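Local coordinates for putative exported protein (Bordetella pertussis Tohama I, PDB 2PFZ), which binds pyroglutamic acid as an extracytoplasmic solute receptor, probably delivering it to a tripartite ATP-independent periplasmic (TRAP) transporter, at residues Q21-V26 and L34-H39. Sequence-based numbering, arbitrary orientation.
Sequences QFVKDV and LKITLH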
loop_
_atom_site.group_PDB
_atom_site.type_symbol
_atom_site.label_atom_id
_atom_site.label_comp_id
_atom_site.label_asym_id
_atom_site.label_seq_id
_atom_site.Cartn_x
_atom_site.Cartn_y
_atom_site.Cartn_z
ATOM N N GLN A 21 2.466 12.246 -13.072
ATOM C CA GLN A 21 1.663 13.475 -13.180
ATOM C C GLN A 21 1.987 14.469 -12.066
ATOM O O GLN A 21 2.014 15.682 -12.299
ATOM C CB GLN A 21 0.164 13.163 -13.197
ATOM C CG GLN A 21 -0.724 14.363 -13.582
ATOM C CD GLN A 21 -0.270 15.072 -14.856
ATOM O OE1 GLN A 21 0.093 16.254 -14.828
ATOM N NE2 GLN A 21 -0.271 14.355 -15.973
ATOM N N PHE A 22 2.216 13.948 -10.859
ATOM C CA PHE A 22 2.595 14.750 -9.699
ATOM C C PHE A 22 3.858 15.550 -9.985
ATOM O O PHE A 22 3.888 16.759 -9.733
ATOM C CB PHE A 22 2.800 13.836 -8.483
ATOM C CG PHE A 22 3.530 14.481 -7.331
ATOM C CD1 PHE A 22 2.940 15.488 -6.590
ATOM C CD2 PHE A 22 4.809 14.042 -6.969
ATOM C CE1 PHE A 22 3.605 16.082 -5.525
ATOM C CE2 PHE A 22 5.508 14.651 -5.914
ATOM C CZ PHE A 22 4.898 15.660 -5.185
ATOM N N VAL A 23 4.893 14.899 -10.523
ATOM C CA VAL A 23 6.156 15.613 -10.728
ATOM C C VAL A 23 5.962 16.717 -11.786
ATOM O O VAL A 23 6.530 17.806 -11.656
ATOM C CB VAL A 23 7.393 14.683 -11.009
ATOM C CG1 VAL A 23 7.684 13.773 -9.855
ATOM C CG2 VAL A 23 7.201 13.865 -12.264
ATOM N N LYS A 24 5.151 16.431 -12.812
ATOM C CA LYS A 24 4.720 17.429 -13.798
ATOM C C LYS A 24 3.951 18.597 -13.163
ATOM O O LYS A 24 4.155 19.738 -13.547
ATOM C CB LYS A 24 3.857 16.785 -14.895
ATOM C CG LYS A 24 4.574 15.743 -15.749
ATOM C CD LYS A 24 3.678 15.209 -16.836
ATOM C CE LYS A 24 4.391 14.092 -17.611
ATOM N NZ LYS A 24 3.517 13.436 -18.631
ATOM N N ASP A 25 3.066 18.316 -12.204
ATOM C CA ASP A 25 2.339 19.364 -11.483
ATOM C C ASP A 25 3.268 20.234 -10.631
ATOM O O ASP A 25 3.083 21.444 -10.552
ATOM C CB ASP A 25 1.229 18.777 -10.595
ATOM C CG ASP A 25 0.054 18.201 -11.395
ATOM O OD1 ASP A 25 0.025 18.322 -12.647
ATOM O OD2 ASP A 25 -0.846 17.600 -10.757
ATOM N N VAL A 26 4.260 19.622 -9.984
ATOM C CA VAL A 26 5.200 20.394 -9.154
ATOM C C VAL A 26 6.036 21.339 -10.021
ATOM O O VAL A 26 6.267 22.490 -9.633
ATOM C CB VAL A 26 6.153 19.495 -8.325
ATOM C CG1 VAL A 26 7.130 20.368 -7.508
ATOM C CG2 VAL A 26 5.375 18.590 -7.394
ATOM N N LEU A 34 11.123 23.693 -8.863
ATOM C CA LEU A 34 11.335 22.383 -8.249
ATOM C C LEU A 34 11.151 21.269 -9.268
ATOM O O LEU A 34 10.039 21.040 -9.759
ATOM C CB LEU A 34 10.424 22.187 -7.037
ATOM C CG LEU A 34 10.551 20.875 -6.241
ATOM C CD1 LEU A 34 12.009 20.599 -5.863
ATOM C CD2 LEU A 34 9.637 20.877 -5.005
ATOM N N LYS A 35 12.248 20.574 -9.567
ATOM C CA LYS A 35 12.209 19.474 -10.528
ATOM C C LYS A 35 12.461 18.171 -9.814
ATOM O O LYS A 35 13.497 18.001 -9.192
ATOM C CB LYS A 35 13.210 19.664 -11.663
ATOM C CG LYS A 35 12.972 20.972 -12.450
ATOM C CD LYS A 35 13.104 20.749 -13.933
ATOM C CE LYS A 35 13.191 22.071 -14.693
ATOM N NZ LYS A 35 11.881 22.767 -14.793
ATOM N N ILE A 36 11.500 17.260 -9.901
ATOM C CA ILE A 36 11.624 15.982 -9.205
ATOM C C ILE A 36 11.862 14.861 -10.210
ATOM O O ILE A 36 11.115 14.704 -11.183
ATOM C CB ILE A 36 10.414 15.675 -8.293
ATOM C CG1 ILE A 36 10.243 16.763 -7.240
ATOM C CG2 ILE A 36 10.569 14.283 -7.611
ATOM C CD1 ILE A 36 8.860 16.759 -6.565
ATOM N N THR A 37 12.929 14.119 -9.975
ATOM C CA THR A 37 13.258 12.971 -10.765
ATOM C C THR A 37 12.772 11.735 -10.038
ATOM O O THR A 37 13.120 11.510 -8.866
ATOM C CB THR A 37 14.775 12.883 -10.977
ATOM O OG1 THR A 37 15.207 14.048 -11.674
ATOM C CG2 THR A 37 15.137 11.672 -11.810
ATOM N N LEU A 38 11.962 10.950 -10.747
ATOM C CA LEU A 38 11.434 9.696 -10.225
ATOM C C LEU A 38 12.376 8.557 -10.537
ATOM O O LEU A 38 12.869 8.440 -11.666
ATOM C CB LEU A 38 10.100 9.374 -10.891
ATOM C CG LEU A 38 8.854 10.169 -10.521
ATOM C CD1 LEU A 38 7.728 9.614 -11.381
ATOM C CD2 LEU A 38 8.528 10.007 -9.042
ATOM N N HIS A 39 12.603 7.705 -9.541
ATOM C CA HIS A 39 13.419 6.516 -9.721
ATOM C C HIS A 39 12.544 5.318 -9.494
ATOM O O HIS A 39 12.273 4.955 -8.352
ATOM C CB HIS A 39 14.568 6.531 -8.736
ATOM C CG HIS A 39 15.565 7.595 -9.048
ATOM N ND1 HIS A 39 15.458 8.883 -8.567
ATOM C CD2 HIS A 39 16.645 7.581 -9.858
ATOM C CE1 HIS A 39 16.455 9.610 -9.041
ATOM N NE2 HIS A 39 17.188 8.842 -9.826
HETATM O O HOH W 1 8.985 18.472 -10.671
#
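V23 points at the strand, and chi1 of -62° puts CG1 opposite the carbonyl carbon and beside the backbone N, where it meets I36. One turn on, V26 is rotated differently: its CG1 lies opposite the backbone N (chi1 179°) and goes to L34, while CG2 is left to face I36. V23 CG1 sits 3.7 Å from I36 CB and equally near I36 CG2, and the same methyl comes within 3.8 Å of L38 CG, so a single branch spans two strand residues that point the same way. At the other end V26 CG1 rests on the isobutyl group of L34, 3.6 Å from its CD2. I36 CD1 reaches the helix side chains F22 and V26, lying 4.0 Å from V26 CG2 and approaching the F22 ring obliquely at CE2. Within the helix, V26 CG2 also lies over one face of that ring, offset toward the rim.

No direct hydrogen bond crosses the interface; one water does the polar work instead. It donates to V23 O (2.7 Å) and to L34 O, and accepts from I36 N, tying the helix backbone to the start of the strand.

The helix and strand segments run nearly antiparallel, at 165° with axes 7.7 Å apart, as expected of the helix and second strand in a beta-alpha-beta unit. Here the unit is strand 2-6, helix 14-30 and strand 35-39. Strand 35-39 pairs in parallel with strand 2-6, and I36 and L38 both touch L5 there. Helix 222-256 packs alongside, with F22 touching L228 and V26 touching A231, while D25 forms a salt bridge with its R238; F22 also meets Y115 of strand 111-118 edge-to-face.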